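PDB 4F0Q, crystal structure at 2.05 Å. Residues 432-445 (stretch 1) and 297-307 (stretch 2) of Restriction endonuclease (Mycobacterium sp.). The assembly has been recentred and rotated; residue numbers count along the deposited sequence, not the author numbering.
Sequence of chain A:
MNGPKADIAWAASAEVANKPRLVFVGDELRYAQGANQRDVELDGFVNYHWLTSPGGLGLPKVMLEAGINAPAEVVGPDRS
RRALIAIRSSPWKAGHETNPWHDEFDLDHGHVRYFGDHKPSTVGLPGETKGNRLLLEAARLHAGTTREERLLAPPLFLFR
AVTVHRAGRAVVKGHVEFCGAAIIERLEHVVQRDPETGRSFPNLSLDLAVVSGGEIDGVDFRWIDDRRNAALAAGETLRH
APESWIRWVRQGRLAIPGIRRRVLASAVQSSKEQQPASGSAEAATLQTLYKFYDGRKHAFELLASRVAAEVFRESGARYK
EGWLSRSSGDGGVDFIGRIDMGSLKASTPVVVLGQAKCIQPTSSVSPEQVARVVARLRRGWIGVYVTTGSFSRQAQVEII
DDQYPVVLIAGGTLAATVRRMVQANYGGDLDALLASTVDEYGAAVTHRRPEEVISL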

# COMPACT_ATOMS: atom_id res chain seq x y z
N ALA A 432 -3.99 32.91 -4.56
CA ALA A 432 -4.66 32.21 -5.65
C ALA A 432 -5.05 30.80 -5.22
O ALA A 432 -6.20 30.37 -5.39
CB ALA A 432 -3.77 32.17 -6.88
N LEU A 433 -4.09 30.09 -4.62
CA LEU A 433 -4.33 28.75 -4.12
C LEU A 433 -5.35 28.73 -2.99
O LEU A 433 -6.28 27.92 -2.99
CB LEU A 433 -3.02 28.11 -3.65
CG LEU A 433 -3.14 26.71 -3.05
CD1 LEU A 433 -3.75 25.74 -4.05
CD2 LEU A 433 -1.79 26.21 -2.57
N LEU A 434 -5.18 29.63 -2.02
CA LEU A 434 -6.09 29.67 -0.87
C LEU A 434 -7.53 29.95 -1.29
O LEU A 434 -8.46 29.24 -0.88
CB LEU A 434 -5.62 30.69 0.17
CG LEU A 434 -4.21 30.54 0.74
CD1 LEU A 434 -4.04 31.36 2.01
CD2 LEU A 434 -3.86 29.07 0.99
N ALA A 435 -7.71 30.97 -2.13
CA ALA A 435 -9.02 31.33 -2.64
C ALA A 435 -9.59 30.21 -3.51
O ALA A 435 -10.81 30.01 -3.54
CB ALA A 435 -8.95 32.63 -3.43
N SER A 436 -8.72 29.50 -4.21
CA SER A 436 -9.14 28.33 -4.96
C SER A 436 -9.75 27.29 -4.02
O SER A 436 -10.83 26.75 -4.28
CB SER A 436 -7.97 27.72 -5.73
OG SER A 436 -8.35 26.52 -6.38
N THR A 437 -9.06 27.02 -2.91
CA THR A 437 -9.53 26.05 -1.93
C THR A 437 -10.84 26.49 -1.28
O THR A 437 -11.71 25.66 -1.01
CB THR A 437 -8.48 25.79 -0.83
OG1 THR A 437 -8.22 27.00 -0.11
CG2 THR A 437 -7.19 25.26 -1.43
N VAL A 438 -10.98 27.79 -1.03
CA VAL A 438 -12.21 28.31 -0.44
C VAL A 438 -13.39 28.22 -1.41
O VAL A 438 -14.51 27.89 -1.01
CB VAL A 438 -12.03 29.78 0.02
CG1 VAL A 438 -13.36 30.38 0.45
CG2 VAL A 438 -11.02 29.85 1.15
N ASP A 439 -13.12 28.49 -2.68
CA ASP A 439 -14.19 28.54 -3.68
C ASP A 439 -14.58 27.18 -4.24
O ASP A 439 -15.68 27.01 -4.76
CB ASP A 439 -13.79 29.47 -4.84
CG ASP A 439 -13.63 30.91 -4.40
OD1 ASP A 439 -14.38 31.34 -3.50
OD2 ASP A 439 -12.76 31.60 -4.96
N GLU A 440 -13.69 26.20 -4.14
CA GLU A 440 -13.92 24.93 -4.83
C GLU A 440 -14.07 23.70 -3.93
O GLU A 440 -14.12 22.57 -4.42
CB GLU A 440 -12.82 24.68 -5.86
CG GLU A 440 -12.67 25.79 -6.89
CD GLU A 440 -11.58 25.51 -7.90
OE1 GLU A 440 -11.05 24.38 -7.91
OE2 GLU A 440 -11.26 26.42 -8.70
N TYR A 441 -14.15 23.89 -2.61
CA TYR A 441 -14.23 22.75 -1.71
C TYR A 441 -15.61 22.09 -1.69
O TYR A 441 -15.72 20.88 -1.48
CB TYR A 441 -13.77 23.11 -0.29
CG TYR A 441 -14.77 23.89 0.55
CD1 TYR A 441 -15.72 23.23 1.32
CD2 TYR A 441 -14.75 25.27 0.58
CE1 TYR A 441 -16.63 23.93 2.08
CE2 TYR A 441 -15.66 25.99 1.35
CZ TYR A 441 -16.59 25.31 2.10
OH TYR A 441 -17.50 26.01 2.86
N GLY A 442 -16.65 22.88 -1.90
CA GLY A 442 -18.01 22.37 -1.91
C GLY A 442 -18.29 21.44 -3.08
O GLY A 442 -19.00 20.44 -2.93
N ALA A 443 -17.73 21.77 -4.23
CA ALA A 443 -17.95 20.99 -5.45
C ALA A 443 -17.02 19.78 -5.52
O ALA A 443 -17.09 18.99 -6.47
CB ALA A 443 -17.79 21.86 -6.68
N ALA A 444 -16.15 19.64 -4.53
CA ALA A 444 -15.22 18.52 -4.48
C ALA A 444 -15.74 17.42 -3.56
O ALA A 444 -15.00 16.51 -3.19
CB ALA A 444 -13.84 18.99 -4.03
N VAL A 445 -17.01 17.53 -3.19
CA VAL A 445 -17.60 16.61 -2.22
C VAL A 445 -18.55 15.60 -2.86
O VAL A 445 -19.50 15.98 -3.55
CB VAL A 445 -18.38 17.39 -1.14
CG1 VAL A 445 -19.16 16.43 -0.26
CG2 VAL A 445 -17.43 18.24 -0.31
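Stretch 2 (297-307) KHAFELLASRV

How does the second stretch lie on the first? Residues 297-307 are helical throughout, each backbone N-H from Glu301 onward bonding to the carbonyl four residues back, and the helix runs on later in the chain. It packs on the helix that carries Leu433, Ser436 and Thr437, which begins earlier in the chain; Tyr441 and Ala444 follow it. The N-to-C directions of the two helices make an angle of 117°, so they cross steeply, rather more antiparallel than parallel. Their axes approach to 8.1 Å, close for two helices, and the two stretches together bury 569 Å², both sides summed.

Where do the backbones come nearest? At Thr437 and Ala299, whose CA atoms are 5.0 Å apart. Thr437 points toward the second helix, and its CB rests 3.5 Å from the carbonyl O of Ala299, while its CG2 reaches 3.7 Å from CB of Leu303. Its OG1 is turned back to its own helix, where it donates a very short hydrogen bond of 2.4 Å to O of Leu434. Ala299, with a methyl for a side chain, takes up little space in return: its CB lies 4.0 Å from CA of Val438 and 4.2 Å from CG2 of the same valine.

Which bump fills which hollow? Leu302 is the main knob of the second helix. It points toward the first stretch, and its CD2 enters a hollow lined by main chain of Thr437, Glu440 and Tyr441, 3.6 Å from O of Thr437, 3.6 Å from C of Glu440 and 3.6 Å from N of Tyr441. The floor of this pocket is therefore largely main chain, and CB of Tyr441 adds to its wall 4.0 Å from CD2 of Leu302. The other methyl, CD1 of Leu302, meets CB of Ala444 at 4.0 Å. Tyr441 answers as a bump from the first stretch: one face of its ring lies over N of Ala299, with CG 4.0 Å from that nitrogen, and its CD1 is 3.5 Å from CB of His298.

What holds the later turns of stretch 2? Here Leu433 and Leu303 both start out sideways, but their ends come nearer, so that CD2 of Leu433 touches CD1 of Leu303 at 3.7 Å. Arg306, in a nearly extended conformation, reaches across to the first helix and presents the edge of its guanidinium to Ser436, Glu440 and Leu433. NH1 of Arg306 donates a 2.9 Å hydrogen bond to OG of Ser436, joined by a weak one of 3.2 Å from NH2 to the same OG. NH2 of Arg306 also forms a salt bridge with OE1 of Glu440 at 3.1 Å, and one water links these same two atoms. The apolar knobs thus have a polar clasp beside them.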

# COMPACT_ATOMS: atom_id res chain seq x y z
N LYS A 297 -12.34 24.87 7.75
CA LYS A 297 -12.02 23.46 7.92
C LYS A 297 -11.93 22.68 6.61
O LYS A 297 -10.91 22.05 6.30
CB LYS A 297 -13.05 22.81 8.84
CG LYS A 297 -12.87 21.33 9.08
CD LYS A 297 -13.99 20.78 9.95
CE LYS A 297 -13.84 19.28 10.17
NZ LYS A 297 -12.59 18.95 10.92
N HIS A 298 -13.01 22.73 5.83
CA HIS A 298 -13.11 21.91 4.62
C HIS A 298 -12.30 22.46 3.45
O HIS A 298 -11.88 21.71 2.57
CB HIS A 298 -14.58 21.71 4.25
CG HIS A 298 -15.41 21.16 5.36
ND1 HIS A 298 -15.53 19.81 5.60
CD2 HIS A 298 -16.14 21.78 6.32
CE1 HIS A 298 -16.31 19.62 6.65
NE2 HIS A 298 -16.70 20.79 7.10
N ALA A 299 -12.07 23.77 3.45
CA ALA A 299 -11.17 24.37 2.48
C ALA A 299 -9.76 23.85 2.76
O ALA A 299 -8.99 23.56 1.84
CB ALA A 299 -11.21 25.88 2.58
N PHE A 300 -9.44 23.73 4.04
CA PHE A 300 -8.17 23.15 4.46
C PHE A 300 -8.14 21.67 4.12
O PHE A 300 -7.07 21.11 3.89
CB PHE A 300 -7.94 23.35 5.96
CG PHE A 300 -6.64 22.79 6.45
CD1 PHE A 300 -5.45 23.46 6.22
CD2 PHE A 300 -6.60 21.59 7.13
CE1 PHE A 300 -4.25 22.94 6.66
CE2 PHE A 300 -5.40 21.06 7.58
CZ PHE A 300 -4.22 21.74 7.34
N GLU A 301 -9.31 21.04 4.09
CA GLU A 301 -9.39 19.65 3.65
C GLU A 301 -9.04 19.51 2.17
O GLU A 301 -8.31 18.60 1.77
CB GLU A 301 -10.78 19.06 3.94
CG GLU A 301 -11.10 18.93 5.42
CD GLU A 301 -12.50 18.41 5.67
OE1 GLU A 301 -13.30 18.35 4.71
OE2 GLU A 301 -12.81 18.07 6.83
N LEU A 302 -9.56 20.43 1.35
CA LEU A 302 -9.25 20.44 -0.08
C LEU A 302 -7.76 20.71 -0.31
O LEU A 302 -7.09 20.01 -1.09
CB LEU A 302 -10.09 21.49 -0.80
CG LEU A 302 -9.91 21.58 -2.32
CD1 LEU A 302 -10.24 20.25 -2.98
CD2 LEU A 302 -10.76 22.69 -2.90
N LEU A 303 -7.25 21.73 0.37
CA LEU A 303 -5.83 22.06 0.31
C LEU A 303 -4.98 20.85 0.70
O LEU A 303 -3.96 20.58 0.09
CB LEU A 303 -5.50 23.24 1.22
CG LEU A 303 -4.00 23.56 1.31
CD1 LEU A 303 -3.48 24.07 -0.03
CD2 LEU A 303 -3.71 24.56 2.42
N ALA A 304 -5.42 20.14 1.73
CA ALA A 304 -4.71 18.96 2.21
C ALA A 304 -4.75 17.83 1.19
O ALA A 304 -3.81 17.06 1.08
CB ALA A 304 -5.27 18.50 3.54
N SER A 305 -5.86 17.73 0.46
CA SER A 305 -5.96 16.74 -0.60
C SER A 305 -4.97 17.05 -1.72
O SER A 305 -4.25 16.15 -2.19
CB SER A 305 -7.39 16.67 -1.16
OG SER A 305 -7.76 17.90 -1.76
N ARG A 306 -4.91 18.31 -2.13
CA ARG A 306 -3.97 18.72 -3.17
C ARG A 306 -2.52 18.53 -2.74
O ARG A 306 -1.69 18.03 -3.51
CB ARG A 306 -4.22 20.17 -3.58
CG ARG A 306 -5.55 20.39 -4.28
CD ARG A 306 -5.69 21.82 -4.77
NE ARG A 306 -6.96 22.03 -5.47
CZ ARG A 306 -7.33 23.19 -6.01
NH1 ARG A 306 -6.53 24.25 -5.94
NH2 ARG A 306 -8.50 23.29 -6.62
N VAL A 307 -2.22 18.91 -1.50
CA VAL A 307 -0.88 18.78 -0.93
C VAL A 307 -0.48 17.31 -0.84
O VAL A 307 0.66 16.95 -1.14
CB VAL A 307 -0.79 19.44 0.46
CG1 VAL A 307 0.48 19.00 1.19
CG2 VAL A 307 -0.85 20.95 0.34
O HOH W 1 -10.72 22.26 -6.40